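Local coordinates for phosphodiesterase (Candida albicans, PDB 6CPU), which is a largely helical member of the cyclic nucleotide phosphodiesterase family (HD clan) and holds zinc and magnesium ions in this model, at residues His288-Leu293 and Leu548-Thr554; Leu434-Lys438 and Ser543-Leu547; Lys459-Ser464 and Leu540-Val544; Val466-Leu470 and Ile557-Asn561. All blocks are in the same frame, centred on the assembly; numbering follows the deposited sequence.

Contact 1: His288-Leu293 and Leu548-Thr554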
# COMPACT_ATOMS: atom_id res chain seq x y z
N HIS A 288 2.20 -16.19 4.01
CA HIS A 288 3.01 -17.30 4.54
C HIS A 288 2.54 -17.78 5.92
O HIS A 288 2.42 -18.99 6.14
CB HIS A 288 4.50 -16.95 4.56
CG HIS A 288 5.21 -17.29 3.29
ND1 HIS A 288 6.22 -18.22 3.23
CD2 HIS A 288 5.04 -16.83 2.02
CE1 HIS A 288 6.65 -18.32 1.98
NE2 HIS A 288 5.95 -17.48 1.23
N PHE A 289 2.26 -16.84 6.83
CA PHE A 289 1.70 -17.21 8.14
C PHE A 289 0.48 -18.10 7.98
O PHE A 289 0.39 -19.16 8.60
CB PHE A 289 1.30 -15.97 8.98
CG PHE A 289 2.46 -15.07 9.37
CD1 PHE A 289 3.77 -15.50 9.32
CD2 PHE A 289 2.20 -13.78 9.82
CE1 PHE A 289 4.81 -14.67 9.70
CE2 PHE A 289 3.24 -12.95 10.20
CZ PHE A 289 4.54 -13.38 10.13
N LEU A 290 -0.46 -17.68 7.14
CA LEU A 290 -1.70 -18.41 6.93
C LEU A 290 -1.50 -19.80 6.32
O LEU A 290 -2.24 -20.73 6.66
CB LEU A 290 -2.65 -17.58 6.08
CG LEU A 290 -3.21 -16.33 6.79
CD1 LEU A 290 -3.65 -15.27 5.79
CD2 LEU A 290 -4.35 -16.71 7.72
N ILE A 291 -0.52 -19.95 5.44
CA ILE A 291 -0.20 -21.27 4.89
C ILE A 291 0.34 -22.17 6.00
O ILE A 291 -0.18 -23.26 6.23
CB ILE A 291 0.79 -21.20 3.72
CG1 ILE A 291 0.09 -20.61 2.49
CG2 ILE A 291 1.34 -22.59 3.39
CD1 ILE A 291 1.05 -19.97 1.52
N ARG A 292 1.36 -21.69 6.70
CA ARG A 292 1.99 -22.47 7.75
C ARG A 292 1.06 -22.77 8.93
O ARG A 292 1.31 -23.70 9.70
CB ARG A 292 3.28 -21.78 8.21
CG ARG A 292 4.34 -21.74 7.12
CD ARG A 292 5.69 -21.35 7.68
NE ARG A 292 6.68 -21.05 6.64
CZ ARG A 292 7.37 -21.95 5.95
NH1 ARG A 292 7.20 -23.26 6.16
NH2 ARG A 292 8.25 -21.55 5.04
N LEU A 293 -0.02 -22.00 9.06
CA LEU A 293 -1.09 -22.26 10.04
C LEU A 293 -2.17 -23.20 9.51
O LEU A 293 -3.10 -23.54 10.24
CB LEU A 293 -1.75 -20.94 10.46
CG LEU A 293 -0.92 -20.06 11.40
CD1 LEU A 293 -1.41 -18.62 11.39
CD2 LEU A 293 -0.95 -20.64 12.81
N LEU A 548 0.87 -19.97 18.68
CA LEU A 548 0.76 -20.58 17.36
C LEU A 548 2.12 -21.18 16.97
O LEU A 548 2.90 -20.54 16.25
CB LEU A 548 0.32 -19.54 16.33
CG LEU A 548 -1.04 -18.87 16.56
CD1 LEU A 548 -1.21 -17.72 15.56
CD2 LEU A 548 -2.20 -19.85 16.45
N PRO A 549 2.40 -22.41 17.44
CA PRO A 549 3.70 -23.08 17.29
C PRO A 549 4.32 -22.99 15.89
O PRO A 549 5.54 -22.91 15.76
CB PRO A 549 3.38 -24.55 17.60
CG PRO A 549 2.19 -24.51 18.48
CD PRO A 549 1.42 -23.26 18.16
N GLN A 550 3.48 -23.00 14.85
CA GLN A 550 3.97 -23.05 13.47
C GLN A 550 4.78 -21.83 13.03
O GLN A 550 5.50 -21.89 12.03
CB GLN A 550 2.81 -23.26 12.49
CG GLN A 550 1.99 -24.52 12.72
CD GLN A 550 0.69 -24.26 13.45
OE1 GLN A 550 0.66 -23.55 14.46
NE2 GLN A 550 -0.39 -24.85 12.96
N LEU A 551 4.68 -20.72 13.77
CA LEU A 551 5.42 -19.50 13.42
C LEU A 551 6.74 -19.36 14.17
O LEU A 551 7.39 -18.31 14.09
CB LEU A 551 4.53 -18.27 13.65
CG LEU A 551 3.07 -18.40 13.17
CD1 LEU A 551 2.33 -17.08 13.37
CD2 LEU A 551 2.99 -18.84 11.71
N GLN A 552 7.18 -20.42 14.87
CA GLN A 552 8.42 -20.38 15.65
C GLN A 552 9.62 -19.97 14.79
O GLN A 552 10.54 -19.31 15.28
CB GLN A 552 8.67 -21.75 16.32
CG GLN A 552 9.96 -21.87 17.13
CD GLN A 552 10.00 -20.96 18.34
OE1 GLN A 552 8.98 -20.72 18.99
NE2 GLN A 552 11.18 -20.45 18.66
N TYR A 553 9.60 -20.35 13.51
CA TYR A 553 10.69 -20.00 12.61
C TYR A 553 11.00 -18.50 12.59
O TYR A 553 12.15 -18.11 12.37
CB TYR A 553 10.40 -20.51 11.19
CG TYR A 553 9.40 -19.66 10.42
CD1 TYR A 553 9.84 -18.63 9.60
CD2 TYR A 553 8.04 -19.91 10.50
CE1 TYR A 553 8.93 -17.85 8.89
CE2 TYR A 553 7.13 -19.13 9.79
CZ TYR A 553 7.59 -18.11 8.98
OH TYR A 553 6.69 -17.34 8.27
N THR A 554 9.99 -17.66 12.84
CA THR A 554 10.21 -16.21 12.92
C THR A 554 11.14 -15.85 14.08
O THR A 554 12.08 -15.08 13.91
CB THR A 554 8.89 -15.42 13.05
OG1 THR A 554 8.13 -15.90 14.17
CG2 THR A 554 8.06 -15.55 11.79

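Contact 2: Leu434-Lys438 and Ser543-Leu547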
# COMPACT_ATOMS: atom_id res chain seq x y z
N LEU A 434 -3.34 -10.71 24.48
CA LEU A 434 -2.82 -12.04 24.17
C LEU A 434 -2.56 -12.83 25.47
O LEU A 434 -2.91 -14.00 25.57
CB LEU A 434 -1.54 -11.93 23.35
CG LEU A 434 -0.77 -13.20 23.01
CD1 LEU A 434 -1.68 -14.25 22.38
CD2 LEU A 434 0.40 -12.87 22.10
N LYS A 435 -1.94 -12.17 26.45
CA LYS A 435 -1.68 -12.80 27.75
C LYS A 435 -2.97 -13.17 28.48
O LYS A 435 -3.07 -14.26 29.05
CB LYS A 435 -0.79 -11.90 28.61
CG LYS A 435 0.66 -11.92 28.15
CD LYS A 435 1.44 -10.68 28.57
CE LYS A 435 2.77 -10.61 27.82
NZ LYS A 435 3.58 -9.42 28.19
N SER A 436 -3.97 -12.30 28.45
CA SER A 436 -5.29 -12.62 29.00
C SER A 436 -5.95 -13.79 28.27
O SER A 436 -6.61 -14.62 28.90
CB SER A 436 -6.22 -11.41 28.94
OG SER A 436 -5.77 -10.38 29.81
N PHE A 437 -5.78 -13.85 26.95
CA PHE A 437 -6.35 -14.94 26.14
C PHE A 437 -5.68 -16.27 26.45
O PHE A 437 -6.35 -17.27 26.70
CB PHE A 437 -6.19 -14.63 24.64
CG PHE A 437 -6.85 -15.64 23.74
CD1 PHE A 437 -8.24 -15.75 23.70
CD2 PHE A 437 -6.09 -16.46 22.92
CE1 PHE A 437 -8.85 -16.68 22.86
CE2 PHE A 437 -6.70 -17.38 22.08
CZ PHE A 437 -8.08 -17.49 22.05
N LYS A 438 -4.35 -16.26 26.43
CA LYS A 438 -3.55 -17.47 26.65
C LYS A 438 -3.85 -18.06 28.03
O LYS A 438 -4.03 -19.27 28.17
CB LYS A 438 -2.06 -17.16 26.49
CG LYS A 438 -1.20 -18.35 26.09
CD LYS A 438 0.26 -17.95 25.99
CE LYS A 438 1.18 -19.17 25.86
NZ LYS A 438 2.56 -18.85 26.31
N SER A 543 5.88 -14.42 21.93
CA SER A 543 4.54 -14.53 22.51
C SER A 543 3.52 -15.12 21.54
O SER A 543 2.68 -15.93 21.92
CB SER A 543 4.07 -13.17 23.02
OG SER A 543 2.87 -13.29 23.75
N VAL A 544 3.59 -14.70 20.27
CA VAL A 544 2.68 -15.22 19.24
C VAL A 544 3.01 -16.67 18.88
O VAL A 544 2.10 -17.50 18.70
CB VAL A 544 2.68 -14.31 17.98
CG1 VAL A 544 1.98 -14.98 16.80
CG2 VAL A 544 2.01 -12.98 18.30
N SER A 545 4.30 -16.99 18.78
CA SER A 545 4.72 -18.37 18.47
C SER A 545 4.41 -19.34 19.62
O SER A 545 4.18 -20.52 19.37
CB SER A 545 6.20 -18.42 18.10
OG SER A 545 7.02 -17.94 19.15
N ASP A 546 4.38 -18.85 20.86
CA ASP A 546 3.91 -19.65 21.98
C ASP A 546 2.46 -20.09 21.77
O ASP A 546 2.10 -21.22 22.06
CB ASP A 546 4.00 -18.88 23.31
CG ASP A 546 5.43 -18.69 23.79
OD1 ASP A 546 6.37 -19.21 23.15
OD2 ASP A 546 5.62 -18.00 24.82
N LEU A 547 1.62 -19.18 21.26
CA LEU A 547 0.22 -19.49 20.98
C LEU A 547 0.06 -20.29 19.69
O LEU A 547 -0.81 -21.15 19.60
CB LEU A 547 -0.62 -18.21 20.87
CG LEU A 547 -2.10 -18.39 20.49
CD1 LEU A 547 -2.90 -19.01 21.63
CD2 LEU A 547 -2.72 -17.06 20.08

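Contact 3: Lys459-Ser464 and Leu540-Val544. With ZN (zinc ion), chain B.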
# COMPACT_ATOMS: atom_id res chain seq x y z
N LYS A 459 -0.22 -7.61 12.87
CA LYS A 459 0.86 -6.94 13.61
C LYS A 459 2.22 -7.55 13.32
O LYS A 459 3.20 -6.83 13.11
CB LYS A 459 0.62 -6.98 15.12
CG LYS A 459 -0.30 -5.88 15.62
CD LYS A 459 -0.58 -5.99 17.11
CE LYS A 459 0.68 -5.78 17.94
NZ LYS A 459 1.42 -4.54 17.57
N CYS A 460 2.28 -8.87 13.34
CA CYS A 460 3.52 -9.60 13.08
C CYS A 460 3.99 -9.33 11.64
O CYS A 460 5.16 -9.01 11.40
CB CYS A 460 3.33 -11.09 13.34
SG CYS A 460 3.30 -11.53 15.10
N ALA A 461 3.06 -9.43 10.70
CA ALA A 461 3.36 -9.15 9.28
C ALA A 461 3.89 -7.74 9.08
O ALA A 461 4.89 -7.53 8.38
CB ALA A 461 2.12 -9.37 8.43
N ASP A 462 3.24 -6.76 9.70
CA ASP A 462 3.65 -5.36 9.54
C ASP A 462 5.08 -5.10 10.03
O ASP A 462 5.79 -4.26 9.46
CB ASP A 462 2.67 -4.44 10.25
CG ASP A 462 2.85 -2.98 9.88
OD1 ASP A 462 3.19 -2.65 8.71
OD2 ASP A 462 2.62 -2.16 10.79
N ILE A 463 5.51 -5.79 11.09
CA ILE A 463 6.88 -5.60 11.62
C ILE A 463 7.79 -6.79 11.30
O ILE A 463 8.73 -7.08 12.05
CB ILE A 463 6.88 -5.28 13.14
CG1 ILE A 463 6.35 -6.45 13.97
CG2 ILE A 463 6.06 -4.03 13.43
CD1 ILE A 463 6.81 -6.41 15.42
N SER A 464 7.54 -7.44 10.17
CA SER A 464 8.23 -8.70 9.83
C SER A 464 9.61 -8.51 9.21
O SER A 464 10.30 -9.51 8.96
CB SER A 464 7.34 -9.54 8.91
OG SER A 464 7.19 -8.91 7.65
N LEU A 540 7.01 -9.92 20.91
CA LEU A 540 5.76 -10.19 20.18
C LEU A 540 5.79 -11.54 19.47
O LEU A 540 4.84 -12.32 19.55
CB LEU A 540 5.46 -9.08 19.15
CG LEU A 540 4.20 -9.29 18.29
CD1 LEU A 540 2.94 -9.20 19.13
CD2 LEU A 540 4.16 -8.29 17.15
N PHE A 541 6.87 -11.81 18.75
CA PHE A 541 6.96 -13.05 17.98
C PHE A 541 7.05 -14.28 18.91
O PHE A 541 6.32 -15.26 18.72
CB PHE A 541 8.12 -12.99 16.98
CG PHE A 541 7.78 -12.20 15.74
CD1 PHE A 541 7.01 -12.77 14.73
CD2 PHE A 541 8.19 -10.88 15.60
CE1 PHE A 541 6.69 -12.05 13.60
CE2 PHE A 541 7.86 -10.15 14.46
CZ PHE A 541 7.11 -10.74 13.47
N ASN A 542 7.91 -14.20 19.92
CA ASN A 542 7.96 -15.22 20.98
C ASN A 542 6.59 -15.48 21.58
O ASN A 542 6.16 -16.63 21.68
CB ASN A 542 8.94 -14.82 22.10
CG ASN A 542 10.39 -15.01 21.71
OD1 ASN A 542 10.72 -15.92 20.94
ND2 ASN A 542 11.27 -14.17 22.25
N SER A 543 5.88 -14.42 21.93
CA SER A 543 4.54 -14.53 22.51
C SER A 543 3.52 -15.12 21.54
O SER A 543 2.68 -15.93 21.92
CB SER A 543 4.07 -13.17 23.02
OG SER A 543 2.87 -13.29 23.75
N VAL A 544 3.59 -14.70 20.27
CA VAL A 544 2.68 -15.22 19.24
C VAL A 544 3.01 -16.67 18.88
O VAL A 544 2.10 -17.50 18.70
CB VAL A 544 2.68 -14.31 17.98
CG1 VAL A 544 1.98 -14.98 16.80
CG2 VAL A 544 2.01 -12.98 18.30
ZN ZN B . 2.78 -0.96 7.58
O HOH W 1 1.67 -0.17 9.26
O HOH W 2 4.48 0.18 8.42

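Contact 4: Val466-Leu470 and Ile557-Asn561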
# COMPACT_ATOMS: atom_id res chain seq x y z
N VAL A 466 12.44 -7.65 10.45
CA VAL A 466 13.47 -8.30 11.28
C VAL A 466 13.40 -9.83 11.28
O VAL A 466 14.36 -10.48 11.72
CB VAL A 466 13.50 -7.78 12.74
CG1 VAL A 466 13.84 -6.30 12.77
CG2 VAL A 466 12.19 -8.06 13.46
N THR A 467 12.27 -10.40 10.84
CA THR A 467 12.07 -11.85 10.72
C THR A 467 12.39 -12.43 9.33
O THR A 467 12.34 -13.65 9.15
CB THR A 467 10.63 -12.27 11.09
OG1 THR A 467 9.71 -11.89 10.06
CG2 THR A 467 10.19 -11.67 12.42
N ARG A 468 12.68 -11.58 8.35
CA ARG A 468 13.15 -12.06 7.05
C ARG A 468 14.63 -12.42 7.17
O ARG A 468 15.33 -11.86 8.02
CB ARG A 468 13.04 -10.97 5.97
CG ARG A 468 11.64 -10.39 5.77
CD ARG A 468 10.67 -11.39 5.19
NE ARG A 468 9.44 -10.73 4.75
CZ ARG A 468 8.41 -11.35 4.17
NH1 ARG A 468 8.45 -12.66 3.94
NH2 ARG A 468 7.33 -10.66 3.81
N PRO A 469 15.12 -13.30 6.28
CA PRO A 469 16.56 -13.56 6.24
C PRO A 469 17.41 -12.30 6.12
O PRO A 469 16.99 -11.30 5.53
CB PRO A 469 16.71 -14.47 5.02
CG PRO A 469 15.43 -15.23 5.00
CD PRO A 469 14.38 -14.22 5.40
N LEU A 470 18.61 -12.38 6.68
CA LEU A 470 19.47 -11.23 6.94
C LEU A 470 19.64 -10.23 5.79
O LEU A 470 19.53 -9.03 6.02
CB LEU A 470 20.85 -11.72 7.39
CG LEU A 470 21.88 -10.69 7.86
CD1 LEU A 470 21.32 -9.81 8.97
CD2 LEU A 470 23.14 -11.40 8.32
N ILE A 557 14.77 -16.80 13.18
CA ILE A 557 15.47 -15.85 12.30
C ILE A 557 15.79 -14.54 13.02
O ILE A 557 16.84 -13.95 12.79
CB ILE A 557 14.69 -15.58 10.99
CG1 ILE A 557 14.54 -16.87 10.18
CG2 ILE A 557 15.41 -14.53 10.15
CD1 ILE A 557 13.54 -16.78 9.04
N ILE A 558 14.88 -14.06 13.88
CA ILE A 558 15.16 -12.87 14.69
C ILE A 558 16.46 -13.06 15.48
O ILE A 558 17.32 -12.18 15.49
CB ILE A 558 14.02 -12.54 15.67
CG1 ILE A 558 12.79 -12.06 14.91
CG2 ILE A 558 14.46 -11.46 16.65
CD1 ILE A 558 11.50 -12.18 15.70
N MET A 559 16.60 -14.21 16.14
CA MET A 559 17.80 -14.49 16.93
C MET A 559 19.05 -14.52 16.04
O MET A 559 20.03 -13.84 16.34
CB MET A 559 17.65 -15.81 17.69
CG MET A 559 18.72 -16.02 18.77
SD MET A 559 18.57 -14.87 20.15
CE MET A 559 17.31 -15.70 21.13
N GLU A 560 19.00 -15.27 14.94
CA GLU A 560 20.11 -15.32 13.99
C GLU A 560 20.53 -13.92 13.53
O GLU A 560 21.72 -13.58 13.53
CB GLU A 560 19.75 -16.18 12.77
CG GLU A 560 19.67 -17.67 13.06
CD GLU A 560 19.41 -18.50 11.82
OE1 GLU A 560 20.17 -18.36 10.84
OE2 GLU A 560 18.45 -19.30 11.83
N ASN A 561 19.54 -13.11 13.14
CA ASN A 561 19.81 -11.72 12.76
C ASN A 561 20.37 -10.91 13.93
O ASN A 561 21.30 -10.12 13.74
CB ASN A 561 18.54 -11.05 12.21
CG ASN A 561 18.13 -11.58 10.85
OD1 ASN A 561 18.95 -12.09 10.08
ND2 ASN A 561 16.84 -11.45 10.53

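Contact 1: His288-Leu293 and Leu548-Thr554
The last turn of helix 276-292, closed by the backbone bonds Arg-292 N to His-288 O (3.0 Å) and Leu-293 N to Phe-289 O (2.9 Å), faces the bend that links helix 525-547 to helix 552-569. Leu-548 has left helical phi/psi (-125/83), a 3-10 turn spans 549-551, and the chain re-enters a helix, where Thr-554 OG1 donates to Leu-551 O at 2.5 Å. The backbones come nearest at Arg-292 and Gln-550, whose CA atoms lie 6.1 Å apart; there Arg-292 O meets Gln-550 CB at 3.2 Å. This is a helix end packed on an interhelical turn, within the all-helical region that carries the HD-type metal site; the Phe-289 side chain is about 12 Å from the zinc. Arg-292 lays its guanidinium over the face of Tyr-553, a cation-pi contact with CZ 5.0 Å from the ring centroid and 17° off the normal, while its NH1 bonds to Glu-304 O. Closer to the Leu-548 end, Leu-551 CD2 lies between Phe-289 CD1 (4.2 Å) and Leu-293 CG (4.1 Å), and Leu-293 CD2 reaches Leu-548 CB at 3.9 Å. Tyr-553 OH lies at the edge of the Phe-289 ring, 3.6 Å from CE1.

Contact 2: Leu434-Lys438 and Ser543-Leu547
Ser-543 opens the segment on the last turns of helix 525-547, its CA 7.9 Å from that of Leu-434; its OG lies only 3.0 Å from Leu-434 CD2, a tight approach. Val-544 directs its CA-to-CB bond away from helix 427-438, yet its CG2 still meets Leu-434 CD2 at 4.1 Å. Asp-546 comes next on the facing side: its OD2 forms a salt bridge with Lys-438 NZ at 3.5 Å, and the extended lysine chain, all t, spans the gap. Leu-547 fills the space between two residues, its CD2 3.8 Å from Leu-434 CD1 and its CD1 4.2 Å from Phe-437 CE2, at the edge of that ring. The short helical segments run nearly parallel, at 23°, with axes 11.0 Å apart, a wide separation bridged by leucine side chains. Helix 446-462 packs on both, through Leu-456 on Leu-434, Leu-452 on Phe-437 and Cys-460 on Val-544. The chemistry is two-layered: apolar contact near this third helix, and an ion pair between exposed residues at the outer margin.

Contact 3: Lys459-Ser464 and Leu540-Val544
Asp-462 ties this contact to the zinc site: its OD1 binds ZN at 2.1 Å, with His-278, His-349 and Asp-350 completing the protein ligands, while its OD2 accepts a 2.7 Å hydrogen bond from water 1, itself 2.2 Å from the metal. Asp-462 makes no contact with 540-544; Cys-460 and Ile-463, near it in sequence, do. Cys-460 SG sits over the face of Phe-541, 4.2 Å from the ring centroid and 28° off its normal, a sulfur-aromatic contact. The same sulfur meets Leu-540 CD2 at 3.9 Å and Val-544 CG2 at 3.7 Å, and Cys-460 CB lies 3.5 Å from Phe-541 CE1. Ile-463, the first residue past the helix, places CD1 3.7 Å from Leu-540 CD2 and 4.0 Å from Phe-541 CE2. Ser-464 OG donates to Ala-461 O at 2.8 Å, fastening the turn beyond the helix. All seven touching residues are buried: helix 276-292 packs on Cys-460 and Ala-461, helix 552-569 on Phe-541, and helix 427-438 on Lys-459 and Val-544.

Contact 4: Val466-Leu470 and Ile557-Asn561
Asn-561 ND2 donates two hydrogen bonds to the loop backbone, to Val-466 O at 2.9 Å (N-H...O angle 152°) and to Arg-468 O at 3.0 Å (158°). One amide group thereby clamps carbonyls two residues apart in the connection between helices 446-462 and 470-495. Asn-561 OD1 also approaches the start of helix 470-495, 3.3 Å from Leu-470 CA, just after Pro-469 at the N-cap position. Around this clamp, Ile-557, one turn earlier on helix 552-569, presses CG2 against Thr-467 O (3.3 Å) and Arg-468 O (3.4 Å). Ile-558 covers the Val-466 and Thr-467 end of the segment: its CD1 lies 3.6 Å from Thr-467 CG2 and its CG1 4.3 Å from Val-466 CG2. The backbones are close here, with the CA atoms of Thr-467 and Ile-558 5.1 Å apart. Arg-468 points its CA-to-CB bond away from helix 552-569, and its guanidinium pairs with Asp-281, bonds to Gln-284 and Trp-218 O, and makes a cation-pi contact with the Trp-218 ring. Since the bonds to Asn-561 use main-chain oxygens, the helix holds the loop by its backbone path, while the arginine side chain serves other partners, including helix 276-292.

How the contacts relate
All four contacts lie on one side of the chain's centre. Along the chain the first segments come in the order 1, 2, 3, 4 and the second segments 3, 2, 1, 4, those of contacts 3 and 2 overlapping at Ser-543 and Val-544. The centre of contact 3 lies 11 to 12 Å from each of the others, against 14 Å between contact 1 and contact 2 and 15 Å between contact 1 and contact 4. Phe-541 CZ reaches Thr-467 CG2 of contact 4 at 3.4 Å, and Phe-289 CE2 of contact 1 lies 3.6 Å from Cys-460 CB. Helices 525-547 and 552-569 thus pack against helices 276-292, 427-438 and 446-462 and the 466-470 loop; only contact 3 includes a zinc ligand, Asp-462.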